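Local coordinates for protein ABC-type phosphate transport system, periplasmic component (Lactobacillus brevis, PDB 4ECF) that binds phosphate and probably delivers it, as the solute-binding component of an ABC importer, for transport across the cytoplasmic membrane, at residues Ile6-Ser11 with Ile55-Leu60; Asp75-Val80 with Tyr207-Thr212; Ser121-Asn126 with Ala164-Ala169; Met158-Val163 with Asn179-Ala184. One frame throughout, in Å; residues are numbered along the deposited sequence. Where two conformers were deposited one is given.

Contact 1 of 4, residues Ile6-Ser11 with Ile55-Leu60. With PO4 (phosphate ion), chain B.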
loop_
_atom_site.group_PDB
_atom_site.type_symbol
_atom_site.label_atom_id
_atom_site.label_comp_id
_atom_site.label_asym_id
_atom_site.label_seq_id
_atom_site.Cartn_x
_atom_site.Cartn_y
_atom_site.Cartn_z
ATOM N N ILE A 6 0.437 8.333 -21.877
ATOM C CA ILE A 6 0.200 6.991 -21.297
ATOM C C ILE A 6 -0.690 7.146 -20.047
ATOM O O ILE A 6 -0.788 8.226 -19.470
ATOM C CB ILE A 6 1.492 6.230 -20.914
ATOM C CG1 ILE A 6 2.216 6.952 -19.733
ATOM C CG2 ILE A 6 2.380 5.964 -22.147
ATOM C CD1 ILE A 6 3.439 6.186 -19.165
ATOM N N THR A 7 -1.292 6.029 -19.620
ATOM C CA THR A 7 -2.151 5.959 -18.454
ATOM C C THR A 7 -1.774 4.771 -17.558
ATOM O O THR A 7 -1.590 3.632 -18.030
ATOM C CB THR A 7 -3.604 5.893 -18.861
ATOM O OG1 THR A 7 -3.961 7.063 -19.636
ATOM C CG2 THR A 7 -4.548 5.807 -17.669
ATOM N N ALA A 8 -1.588 5.076 -16.269
ATOM C CA ALA A 8 -1.303 4.104 -15.207
ATOM C C ALA A 8 -2.443 4.155 -14.205
ATOM O O ALA A 8 -2.855 5.252 -13.794
ATOM C CB ALA A 8 -0.002 4.469 -14.519
ATOM N N VAL A 9 -2.998 3.006 -13.847
ATOM C CA VAL A 9 -4.100 2.975 -12.893
ATOM C C VAL A 9 -3.888 1.854 -11.851
ATOM O O VAL A 9 -3.145 0.908 -12.100
ATOM C CB VAL A 9 -5.468 2.756 -13.540
ATOM C CG1 VAL A 9 -5.674 3.678 -14.753
ATOM C CG2 VAL A 9 -5.697 1.308 -13.890
ATOM N N GLY A 10 -4.533 1.995 -10.695
ATOM C CA GLY A 10 -4.599 0.900 -9.706
ATOM C C GLY A 10 -4.284 1.320 -8.289
ATOM O O GLY A 10 -4.966 2.163 -7.728
ATOM N N SER A 11 -3.339 0.610 -7.684
ATOM C CA SER A 11 -3.005 0.806 -6.291
ATOM C C SER A 11 -3.059 2.230 -5.784
ATOM O O SER A 11 -2.340 3.111 -6.299
ATOM C CB SER A 11 -1.625 0.254 -6.036
ATOM O OG SER A 11 -1.140 0.718 -4.775
ATOM N N ILE A 55 -0.005 0.856 -17.840
ATOM C CA ILE A 55 0.633 0.396 -16.575
ATOM C C ILE A 55 -0.444 0.073 -15.558
ATOM O O ILE A 55 -1.341 0.863 -15.340
ATOM C CB ILE A 55 1.576 1.466 -15.986
ATOM C CG1 ILE A 55 2.695 1.762 -16.966
ATOM C CG2 ILE A 55 2.124 1.000 -14.627
ATOM C CD1 ILE A 55 3.670 2.838 -16.520
ATOM N N GLY A 56 -0.330 -1.118 -14.945
ATOM C CA GLY A 56 -1.139 -1.510 -13.804
ATOM C C GLY A 56 -0.323 -1.359 -12.547
ATOM O O GLY A 56 0.741 -1.982 -12.386
ATOM N N ASN A 57 -0.760 -0.486 -11.665
ATOM C CA ASN A 57 -0.079 -0.208 -10.402
ATOM C C ASN A 57 -0.579 -1.191 -9.362
ATOM O O ASN A 57 -1.795 -1.233 -9.109
ATOM C CB ASN A 57 -0.428 1.218 -9.964
ATOM C CG ASN A 57 0.072 2.312 -10.912
ATOM O OD1 ASN A 57 0.951 2.100 -11.774
ATOM N ND2 ASN A 57 -0.497 3.491 -10.761
ATOM N N SER A 58 0.328 -1.938 -8.737
ATOM C CA SER A 58 -0.067 -3.023 -7.851
ATOM C C SER A 58 0.849 -3.121 -6.618
ATOM O O SER A 58 2.079 -3.028 -6.741
ATOM C CB SER A 58 -0.014 -4.332 -8.603
ATOM O OG SER A 58 -0.324 -5.475 -7.800
ATOM N N ASP A 59 0.248 -3.393 -5.469
ATOM C CA ASP A 59 0.992 -3.764 -4.247
ATOM C C ASP A 59 1.266 -5.238 -4.128
ATOM O O ASP A 59 1.922 -5.669 -3.166
ATOM C CB ASP A 59 0.217 -3.350 -2.956
ATOM C CG ASP A 59 -0.382 -1.990 -3.044
ATOM O OD1 ASP A 59 0.284 -1.052 -3.491
ATOM O OD2 ASP A 59 -1.543 -1.840 -2.578
ATOM N N LEU A 60 0.751 -6.027 -5.059
ATOM C CA LEU A 60 0.840 -7.482 -5.012
ATOM C C LEU A 60 1.525 -8.037 -6.272
ATOM O O LEU A 60 1.471 -7.434 -7.366
ATOM C CB LEU A 60 -0.551 -8.120 -4.885
ATOM C CG LEU A 60 -1.404 -7.644 -3.713
ATOM C CD1 LEU A 60 -2.793 -8.311 -3.760
ATOM C CD2 LEU A 60 -0.694 -7.874 -2.350
HETATM P P PO4 B . -4.551 -0.462 -2.670
HETATM O O1 PO4 B . -4.904 -0.836 -1.236
HETATM O O2 PO4 B . -4.543 -1.620 -3.600
HETATM O O3 PO4 B . -5.402 0.664 -3.189
HETATM O O4 PO4 B . -3.068 0.157 -2.677
HETATM O O HOH W 1 -2.397 4.270 -8.890
#

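Contact 2 of 4, residues Asp75-Val80 with Tyr207-Thr212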
loop_
_atom_site.group_PDB
_atom_site.type_symbol
_atom_site.label_atom_id
_atom_site.label_comp_id
_atom_site.label_asym_id
_atom_site.label_seq_id
_atom_site.Cartn_x
_atom_site.Cartn_y
_atom_site.Cartn_z
ATOM N N ASP A 75 6.535 -7.754 -14.812
ATOM C CA ASP A 75 6.737 -7.096 -13.535
ATOM C C ASP A 75 7.852 -6.057 -13.589
ATOM O O ASP A 75 8.861 -6.238 -14.293
ATOM C CB ASP A 75 7.045 -8.178 -12.467
ATOM C CG ASP A 75 6.928 -7.659 -11.045
ATOM O OD1 ASP A 75 6.340 -6.575 -10.868
ATOM O OD2 ASP A 75 7.419 -8.344 -10.117
ATOM N N HIS A 76 7.673 -4.981 -12.842
ATOM C CA HIS A 76 8.743 -4.002 -12.593
ATOM C C HIS A 76 8.568 -3.514 -11.194
ATOM O O HIS A 76 7.566 -2.873 -10.877
ATOM C CB HIS A 76 8.691 -2.805 -13.539
ATOM C CG HIS A 76 8.596 -3.167 -15.008
ATOM N ND1 HIS A 76 7.420 -3.473 -15.619
ATOM C CD2 HIS A 76 9.586 -3.278 -15.959
ATOM C CE1 HIS A 76 7.655 -3.748 -16.918
ATOM N NE2 HIS A 76 8.988 -3.626 -17.134
ATOM N N ARG A 77 9.441 -3.927 -10.302
ATOM C CA ARG A 77 9.357 -3.461 -8.912
ATOM C C ARG A 77 10.078 -2.135 -8.744
ATOM O O ARG A 77 11.169 -1.952 -9.312
ATOM C CB ARG A 77 9.844 -4.526 -7.931
ATOM C CG ARG A 77 8.802 -5.587 -7.644
ATOM C CD ARG A 77 9.273 -6.602 -6.623
ATOM N NE ARG A 77 10.179 -7.605 -7.197
ATOM C CZ ARG A 77 10.730 -8.566 -6.475
ATOM N NH1 ARG A 77 10.526 -8.608 -5.163
ATOM N NH2 ARG A 77 11.496 -9.470 -7.052
ATOM N N VAL A 78 9.486 -1.206 -7.982
ATOM C CA VAL A 78 9.975 0.167 -7.912
ATOM C C VAL A 78 10.172 0.687 -6.503
ATOM O O VAL A 78 10.788 1.717 -6.306
ATOM C CB VAL A 78 9.037 1.098 -8.714
ATOM C CG1 VAL A 78 8.926 0.644 -10.172
ATOM C CG2 VAL A 78 7.644 1.253 -8.082
ATOM N N ALA A 79 9.655 -0.034 -5.512
ATOM C CA ALA A 79 9.651 0.491 -4.143
ATOM C C ALA A 79 9.118 -0.598 -3.221
ATOM O O ALA A 79 8.585 -1.616 -3.688
ATOM C CB ALA A 79 8.760 1.728 -4.053
ATOM N N VAL A 80 9.327 -0.387 -1.926
ATOM C CA VAL A 80 8.616 -1.118 -0.863
ATOM C C VAL A 80 7.762 -0.068 -0.149
ATOM O O VAL A 80 8.181 1.092 0.057
ATOM C CB VAL A 80 9.589 -1.820 0.101
ATOM C CG1 VAL A 80 8.881 -2.220 1.404
ATOM C CG2 VAL A 80 10.274 -2.983 -0.631
ATOM N N TYR A 207 6.050 -5.123 -1.769
ATOM C CA TYR A 207 6.722 -4.543 -2.915
ATOM C C TYR A 207 5.666 -3.809 -3.749
ATOM O O TYR A 207 4.504 -4.204 -3.786
ATOM C CB TYR A 207 7.422 -5.612 -3.780
ATOM C CG TYR A 207 8.519 -6.363 -3.041
ATOM C CD1 TYR A 207 9.772 -5.791 -2.815
ATOM C CD2 TYR A 207 8.287 -7.650 -2.567
ATOM C CE1 TYR A 207 10.773 -6.495 -2.120
ATOM C CE2 TYR A 207 9.276 -8.349 -1.869
ATOM C CZ TYR A 207 10.535 -7.757 -1.684
ATOM O OH TYR A 207 11.541 -8.453 -0.986
ATOM N N GLU A 208 6.093 -2.704 -4.336
ATOM C CA GLU A 208 5.288 -1.902 -5.280
ATOM C C GLU A 208 5.685 -2.228 -6.696
ATOM O O GLU A 208 6.891 -2.219 -7.044
ATOM C CB GLU A 208 5.496 -0.419 -5.031
ATOM C CG GLU A 208 5.030 0.056 -3.658
ATOM C CD GLU A 208 3.528 0.104 -3.500
ATOM O OE1 GLU A 208 2.856 -0.938 -3.744
ATOM O OE2 GLU A 208 3.053 1.192 -3.121
ATOM N N HIS A 209 4.672 -2.485 -7.543
ATOM C CA HIS A 209 4.868 -3.012 -8.900
ATOM C C HIS A 209 4.240 -2.113 -9.948
ATOM O O HIS A 209 3.094 -1.631 -9.751
ATOM C CB HIS A 209 4.188 -4.358 -9.041
ATOM C CG HIS A 209 4.615 -5.395 -8.056
ATOM N ND1 HIS A 209 5.386 -6.452 -8.394
ATOM C CD2 HIS A 209 4.211 -5.590 -6.756
ATOM C CE1 HIS A 209 5.511 -7.282 -7.313
ATOM N NE2 HIS A 209 4.803 -6.730 -6.299
ATOM N N LEU A 210 4.950 -1.906 -11.053
ATOM C CA LEU A 210 4.385 -1.245 -12.257
ATOM C C LEU A 210 4.315 -2.327 -13.331
ATOM O O LEU A 210 5.322 -2.635 -13.940
ATOM C CB LEU A 210 5.236 -0.070 -12.712
ATOM C CG LEU A 210 5.426 1.083 -11.706
ATOM C CD1 LEU A 210 6.252 2.197 -12.312
ATOM C CD2 LEU A 210 4.093 1.617 -11.218
ATOM N N TYR A 211 3.211 -3.032 -13.439
ATOM C CA TYR A 211 3.039 -4.058 -14.436
ATOM C C TYR A 211 2.704 -3.508 -15.797
ATOM O O TYR A 211 1.884 -2.572 -15.917
ATOM C CB TYR A 211 1.891 -4.997 -13.996
ATOM C CG TYR A 211 2.350 -6.111 -13.062
ATOM C CD1 TYR A 211 3.030 -7.235 -13.561
ATOM C CD2 TYR A 211 2.176 -6.011 -11.681
ATOM C CE1 TYR A 211 3.442 -8.253 -12.704
ATOM C CE2 TYR A 211 2.592 -7.038 -10.812
ATOM C CZ TYR A 211 3.243 -8.129 -11.306
ATOM O OH TYR A 211 3.654 -9.156 -10.450
ATOM N N THR A 212 3.265 -4.174 -16.811
ATOM C CA THR A 212 2.923 -3.940 -18.226
ATOM C C THR A 212 2.451 -5.229 -18.902
ATOM O O THR A 212 2.677 -6.330 -18.408
ATOM C CB THR A 212 4.100 -3.314 -18.991
ATOM O OG1 THR A 212 5.197 -4.230 -19.006
ATOM C CG2 THR A 212 4.510 -1.917 -18.343
#

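Contact 3 of 4, residues Ser121-Asn126 with Ala164-Ala169. With EDO (1,2-ethanediol), chain K.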
loop_
_atom_site.group_PDB
_atom_site.type_symbol
_atom_site.label_atom_id
_atom_site.label_comp_id
_atom_site.label_asym_id
_atom_site.label_seq_id
_atom_site.Cartn_x
_atom_site.Cartn_y
_atom_site.Cartn_z
ATOM N N SER A 121 -17.028 2.275 21.849
ATOM C CA SER A 121 -17.195 1.162 20.928
ATOM C C SER A 121 -16.235 1.310 19.752
ATOM O O SER A 121 -16.031 2.420 19.230
ATOM C CB SER A 121 -18.651 1.075 20.453
ATOM O OG SER A 121 -18.788 0.028 19.520
ATOM N N ILE A 122 -15.640 0.195 19.331
ATOM C CA ILE A 122 -14.722 0.162 18.193
ATOM C C ILE A 122 -15.523 0.174 16.891
ATOM O O ILE A 122 -16.566 -0.505 16.798
ATOM C CB ILE A 122 -13.831 -1.082 18.239
ATOM C CG1 ILE A 122 -13.031 -1.095 19.538
ATOM C CG2 ILE A 122 -12.979 -1.187 16.958
ATOM C CD1 ILE A 122 -12.113 -2.305 19.707
ATOM N N VAL A 123 -15.070 0.957 15.908
ATOM C CA VAL A 123 -15.662 0.959 14.588
ATOM C C VAL A 123 -14.610 0.518 13.601
ATOM O O VAL A 123 -13.656 1.280 13.318
ATOM C CB VAL A 123 -16.155 2.384 14.190
ATOM C CG1 VAL A 123 -16.727 2.386 12.772
ATOM C CG2 VAL A 123 -17.172 2.910 15.201
ATOM N N LEU A 124 -14.770 -0.689 13.065
ATOM C CA LEU A 124 -13.844 -1.193 12.057
ATOM C C LEU A 124 -14.143 -0.512 10.738
ATOM O O LEU A 124 -15.309 -0.401 10.316
ATOM C CB LEU A 124 -13.974 -2.727 11.899
ATOM C CG LEU A 124 -13.691 -3.561 13.143
ATOM C CD1 LEU A 124 -13.982 -5.027 12.836
ATOM C CD2 LEU A 124 -12.281 -3.348 13.676
ATOM N N ILE A 125 -13.076 -0.058 10.084
ATOM C CA ILE A 125 -13.161 0.463 8.722
ATOM C C ILE A 125 -12.251 -0.389 7.844
ATOM O O ILE A 125 -11.074 -0.544 8.135
ATOM C CB ILE A 125 -12.739 1.952 8.670
ATOM C CG1 ILE A 125 -13.539 2.791 9.681
ATOM C CG2 ILE A 125 -12.866 2.495 7.249
ATOM C CD1 ILE A 125 -14.986 2.972 9.336
ATOM N N ASN A 126 -12.801 -0.974 6.789
ATOM C CA ASN A 126 -12.020 -1.836 5.904
ATOM C C ASN A 126 -11.933 -1.233 4.521
ATOM O O ASN A 126 -12.735 -0.363 4.137
ATOM C CB ASN A 126 -12.670 -3.228 5.798
ATOM C CG ASN A 126 -12.249 -4.135 6.925
ATOM O OD1 ASN A 126 -13.095 -4.657 7.642
ATOM N ND2 ASN A 126 -10.967 -4.358 7.061
ATOM N N ALA A 164 -10.228 9.685 10.659
ATOM C CA ALA A 164 -9.993 10.960 11.327
ATOM C C ALA A 164 -11.218 11.509 12.028
ATOM O O ALA A 164 -11.113 12.027 13.142
ATOM C CB ALA A 164 -9.432 11.989 10.337
ATOM N N THR A 165 -12.384 11.378 11.392
ATOM C CA THR A 165 -13.609 11.986 11.888
ATOM C C THR A 165 -14.559 11.058 12.597
ATOM O O THR A 165 -15.591 11.516 13.086
ATOM C CB THR A 165 -14.352 12.630 10.696
ATOM O OG1 THR A 165 -14.755 11.617 9.756
ATOM C CG2 THR A 165 -13.445 13.639 10.012
ATOM N N THR A 166 -14.230 9.765 12.688
ATOM C CA THR A 166 -15.160 8.789 13.249
ATOM C C THR A 166 -14.707 8.283 14.614
ATOM O O THR A 166 -13.698 7.542 14.708
ATOM C CB THR A 166 -15.348 7.581 12.330
ATOM O OG1 THR A 166 -15.797 8.019 11.043
ATOM C CG2 THR A 166 -16.355 6.581 12.926
ATOM N N PRO A 167 -15.442 8.653 15.683
ATOM C CA PRO A 167 -15.078 8.168 16.991
ATOM C C PRO A 167 -14.934 6.651 17.007
ATOM O O PRO A 167 -15.772 5.944 16.439
ATOM C CB PRO A 167 -16.274 8.593 17.880
ATOM C CG PRO A 167 -16.807 9.821 17.209
ATOM C CD PRO A 167 -16.593 9.580 15.741
ATOM N N GLY A 168 -13.886 6.146 17.657
ATOM C CA GLY A 168 -13.734 4.707 17.828
ATOM C C GLY A 168 -13.087 3.972 16.651
ATOM O O GLY A 168 -12.863 2.783 16.745
ATOM N N ALA A 169 -12.798 4.676 15.553
ATOM C CA ALA A 169 -12.401 4.020 14.277
ATOM C C ALA A 169 -10.974 3.465 14.281
ATOM O O ALA A 169 -10.064 4.092 14.798
ATOM C CB ALA A 169 -12.564 4.987 13.102
HETATM C C1 EDO K . -14.205 12.403 17.106
HETATM O O1 EDO K . -13.373 11.541 17.896
HETATM C C2 EDO K . -13.385 13.532 16.500
HETATM O O2 EDO K . -12.267 12.983 15.797
#

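Contact 4 of 4, residues Met158-Val163 with Asn179-Ala184. With ACT (acetate ion), chain C.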
loop_
_atom_site.group_PDB
_atom_site.type_symbol
_atom_site.label_atom_id
_atom_site.label_comp_id
_atom_site.label_asym_id
_atom_site.label_seq_id
_atom_site.Cartn_x
_atom_site.Cartn_y
_atom_site.Cartn_z
HETATM N N MSE A 158 -9.748 7.849 1.440
HETATM C CA MSE A 158 -11.060 7.806 2.102
HETATM C C MSE A 158 -11.005 7.075 3.458
HETATM O O MSE A 158 -11.672 7.491 4.391
HETATM C CB MSE A 158 -12.115 7.235 1.171
HETATM C CG MSE A 158 -12.366 8.144 -0.021
HETATM SE SE MSE A 158 -13.652 7.395 -1.277
HETATM C CE MSE A 158 -12.646 6.050 -2.203
ATOM N N VAL A 159 -10.216 6.001 3.566
ATOM C CA VAL A 159 -9.992 5.328 4.847
ATOM C C VAL A 159 -9.407 6.363 5.834
ATOM O O VAL A 159 -9.896 6.535 6.947
ATOM C CB VAL A 159 -9.060 4.094 4.694
ATOM C CG1 VAL A 159 -8.368 3.817 6.023
ATOM C CG2 VAL A 159 -9.848 2.854 4.201
ATOM N N ARG A 160 -8.358 7.095 5.420
ATOM C CA ARG A 160 -7.776 8.097 6.313
ATOM C C ARG A 160 -8.819 9.161 6.785
ATOM O O ARG A 160 -8.899 9.467 7.971
ATOM C CB ARG A 160 -6.561 8.748 5.662
ATOM C CG ARG A 160 -6.013 9.904 6.488
ATOM C CD ARG A 160 -4.872 10.564 5.759
ATOM N NE ARG A 160 -5.240 11.130 4.458
ATOM C CZ ARG A 160 -4.375 11.518 3.530
ATOM N NH1 ARG A 160 -3.068 11.403 3.712
ATOM N NH2 ARG A 160 -4.819 12.038 2.386
ATOM N N SER A 161 -9.599 9.740 5.876
ATOM C CA SER A 161 -10.545 10.789 6.276
ATOM C C SER A 161 -11.660 10.300 7.184
ATOM O O SER A 161 -12.058 11.009 8.128
ATOM C CB SER A 161 -11.145 11.518 5.063
ATOM O OG SER A 161 -11.645 10.601 4.125
ATOM N N ILE A 162 -12.154 9.083 6.942
ATOM C CA ILE A 162 -13.213 8.516 7.758
ATOM C C ILE A 162 -12.662 8.168 9.148
ATOM O O ILE A 162 -13.324 8.397 10.173
ATOM C CB ILE A 162 -13.839 7.270 7.088
ATOM C CG1 ILE A 162 -14.639 7.682 5.845
ATOM C CG2 ILE A 162 -14.717 6.507 8.079
ATOM C CD1 ILE A 162 -15.918 8.425 6.149
ATOM N N VAL A 163 -11.445 7.631 9.204
ATOM C CA VAL A 163 -10.842 7.335 10.519
ATOM C C VAL A 163 -10.677 8.614 11.327
ATOM O O VAL A 163 -10.982 8.646 12.514
ATOM C CB VAL A 163 -9.501 6.537 10.389
ATOM C CG1 VAL A 163 -8.693 6.533 11.705
ATOM C CG2 VAL A 163 -9.810 5.113 9.937
ATOM N N ASN A 179 -0.823 11.151 8.603
ATOM C CA ASN A 179 -0.658 12.573 8.927
ATOM C C ASN A 179 -1.284 12.897 10.286
ATOM O O ASN A 179 -1.778 11.994 10.978
ATOM C CB ASN A 179 -1.205 13.477 7.783
ATOM C CG ASN A 179 -2.739 13.470 7.650
ATOM O OD1 ASN A 179 -3.466 13.136 8.572
ATOM N ND2 ASN A 179 -3.226 13.887 6.481
ATOM N N LYS A 180 -1.281 14.181 10.651
ATOM C CA LYS A 180 -1.716 14.654 11.965
ATOM C C LYS A 180 -3.187 14.417 12.286
ATOM O O LYS A 180 -3.587 14.534 13.450
ATOM C CB LYS A 180 -1.444 16.165 12.106
ATOM C CG LYS A 180 0.023 16.548 12.215
ATOM C CD LYS A 180 0.201 18.044 12.477
ATOM C CE LYS A 180 -0.122 18.895 11.255
ATOM N NZ LYS A 180 0.824 18.651 10.130
ATOM N N THR A 181 -4.001 14.088 11.281
ATOM C CA THR A 181 -5.427 13.852 11.522
ATOM C C THR A 181 -5.723 12.458 12.112
ATOM O O THR A 181 -6.816 12.230 12.611
ATOM C CB THR A 181 -6.263 14.030 10.238
ATOM O OG1 THR A 181 -5.897 13.024 9.298
ATOM C CG2 THR A 181 -6.032 15.430 9.605
ATOM N N VAL A 182 -4.748 11.554 12.027
ATOM C CA VAL A 182 -4.891 10.184 12.549
ATOM C C VAL A 182 -3.655 9.752 13.354
ATOM O O VAL A 182 -2.619 10.430 13.322
ATOM C CB VAL A 182 -5.163 9.176 11.408
ATOM C CG1 VAL A 182 -6.469 9.520 10.684
ATOM C CG2 VAL A 182 -3.997 9.137 10.422
ATOM N N GLN A 183 -3.780 8.628 14.063
ATOM C CA GLN A 183 -2.717 8.089 14.893
ATOM C C GLN A 183 -2.315 6.717 14.379
ATOM O O GLN A 183 -3.140 5.809 14.375
ATOM C CB GLN A 183 -3.175 8.025 16.362
ATOM C CG GLN A 183 -2.302 7.180 17.298
ATOM C CD GLN A 183 -1.046 7.911 17.711
ATOM O OE1 GLN A 183 -1.128 8.896 18.433
ATOM N NE2 GLN A 183 0.134 7.424 17.272
ATOM N N ALA A 184 -1.068 6.560 13.927
ATOM C CA ALA A 184 -0.504 5.240 13.592
ATOM C C ALA A 184 -0.240 4.479 14.864
ATOM O O ALA A 184 0.291 5.021 15.831
ATOM C CB ALA A 184 0.818 5.347 12.803
HETATM C C ACT C . -1.039 11.333 0.508
HETATM O O ACT C . -1.076 11.800 1.667
HETATM O OXT ACT C . -0.165 10.502 0.197
HETATM C CH3 ACT C . -2.065 11.780 -0.498
#

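Contact 1 of 4, residues Ile6-Ser11 with Ile55-Leu60
Ile-55 opens a parallel strand pairing with residues 6-10, inside the sheet of one lobe of a periplasmic binding protein fold. Its amide donates to Thr-7 O and its carbonyl accepts from Val-9 N, while its CB packs against Ala-8 CB at 3.7 Å on the face that helix 218-228 covers. Gly-56 pairs with Val-9 and adds only a CA-H...O contact to Val-9 O. Asn-57 grips the first strand twice through its backbone: its N reaches Val-9 O at 2.8 Å, almost straight at 175°, and its O accepts from Ser-11 N, also at 2.8 Å. A chi1 of -64° puts Asn-57 CG beside the backbone N, 3.7 Å from Val-9 O; OD1 lies 3.7 Å from Ala-8 CB. ND2 donates to a water that in turn donates to Ser-11 O, whereas OD1 is buried with no polar partner in the model. At the last residue of the strand, Ser-58 OG donates forward to Leu-60 O. Asp-59 comes next to the phosphate, which is hydrogen-bonded by Thr-12, Thr-41, Arg-127, Ser-131, Gly-132 and Thr-133. Ser-11 OG lies 2.6 Å from Asp-59 OD1. The same hydroxyl is 2.9 Å from phosphate O4, on which both side chains converge. Asp-59 OD2 is 2.5 Å from that O4.

Contact 2 of 4, residues Asp75-Val80 with Tyr207-Thr212
With CG anti to the backbone N (chi1 -165°), the Asp-75 carboxylate swings toward His-209, whose CG lies beside its own backbone N. His-209 ND1 donates to the syn side of Asp-75 OD1 at 2.7 Å and 169°, the oxygen lying in the imidazole plane. This His-carboxylate hydrogen bond fixes the ring's rotation. The same OD1 rides 3.5 Å above the Tyr-211 ring, displaced toward its rim, with carboxylate and ring nearly parallel. Farther along, Arg-77 NH1 lies over the centre of the Tyr-207 ring, a cation-pi contact with CZ 4.5 Å from the centroid. The guanidinium stands almost upright on that ring (85°), edge to face, while Val-80 CG2 packs on Tyr-207 CD1 at 3.6 Å. His-76 ND1 donates to Leu-210 O at 2.8 Å, nearly in line with the carbonyl and in the plane of the imidazole. Val-78 CG1 meets Leu-210 CD1 at 3.8 Å, the two side chains crossing at about a right angle. Antiparallel backbone bonds, including Leu-210 N to His-76 O, join the two strands. Strand 205-213 thereby lies between strands 55-58 and 73-87 in the mixed sheet, with helix 218-228 touching His-76 and Thr-212 and the loop residue Phe-61 against Asp-75, Arg-77 and His-209.

Contact 3 of 4, residues Ser121-Asn126 with Ala164-Ala169
Val-123 N donates to Gly-168 O at 3.0 Å and 171°, the one hydrogen bond between the two segments. The same oxygen accepts a second bond from Trp-112 NE1. Around this bond the backbones run close enough for CA-H...O contacts, Ala-169 CA approaching Val-123 O at 3.2 Å and Gly-168 CA approaching Ser-121 O at 3.5 Å. Side chains add little: Val-123 CG2, anti to the carbonyl carbon and beside the backbone N, lies 3.6 Å from Pro-167 O, and Ile-125 CG1 touches Ala-169 CB at 4.2 Å. What presents Gly-168 is a type II beta turn from Thr-166 to Ala-169, closed by Ala-169 N to Thr-166 O at 3.1 Å. Gly-168 has positive phi (84°), the usual glycine position of such a turn, and comes with its CA against Ser-121 O. Thr-166 is the first residue to leave the helix, and its OG1 is tied back to Ile-162 O. An ethanediol, probably from the crystallisation liquor, touches Pro-167 CG and donates weakly to Ala-164 O. At the end of the turn, Ala-169 pairs with Val-123 as a parallel bridge, and both Val-123 and Ile-125 bond onward to Ile-170. Helix 156-165 thus links strands 151-153 and 169-174, both parallel to strand 123-127, which lies between them: a beta-alpha-beta crossover, as in the alpha/beta lobes of periplasmic binding proteins.

Contact 4 of 4, residues Met158-Val163 with Asn179-Ala184
Two nitrogen donors meet without bonding where Arg-160 approaches Asn-179: the carboxamide ND2 lies over one face of the guanidinium, 3.7 Å from Arg-160 NH1. The two flat groups are almost parallel, 5° apart, although the side chains themselves cross at about a right angle. ND2 also lies 3.8 Å from Arg-160 CD, so the amide rests against the end of the aliphatic stem as well as the charged group. Nearer the helix, Arg-160 CG is anti to the backbone N (chi1 174°), which places it 4.2 Å from both Thr-181 OG1 and Val-182 CG1. The carboxamide is fixed by Thr-181. Asn-179 OD1 accepts from Thr-181 N in an Asx turn and from Thr-181 OG1 at 2.5 Å, the hydroxyl approaching in the carbonyl plane on a lone pair and the amide from above that plane. These two bonds fix which end of the carboxamide faces the arginine, and they sit within a type I beta turn from Asn-179 to Val-182. Beneath this polar layer, Val-182 CG1 packs on Arg-160 O at 3.6 Å and on Val-163 CG1 at 3.9 Å, both valines also touching Ile-86 of strand 73-87. NH1 donates to an acetate oxygen at 2.9 Å, in the guanidinium plane, and also to Tyr-177 O. The acetate, a likely crystallisation component, may offset part of the arginine's charge. With OD1 taken up by Thr-181, donor faces donor, and helix 156-165 meets the turn leading into strand 183-187 through van der Waals contact alone.

In the fold
The four contacts fall into two groups that fit the two lobes of a periplasmic binding protein, all reaching one branched mixed sheet. Contacts 1 and 2 lie with centres about 9 Å apart and share a seam: Ser-58 O probably accepts from His-209 N, and Asp-59 OD1 lies 2.6 Å from Glu-208 OE1, a close pair of acids, of which Asp-59 adjoins the phosphate. Contacts 3 and 4, centres about 10 Å apart, both use helix 156-165 and meet where Ala-169 CB packs on Val-163 CA at 3.9 Å. Contacts 1 and 3 are about 29 Å apart between centres. Phosphate bridges the groups: it lies at Ser-11 and Asp-59 of contact 1 and is bound by Arg-127, at the end of the strand used in contact 3.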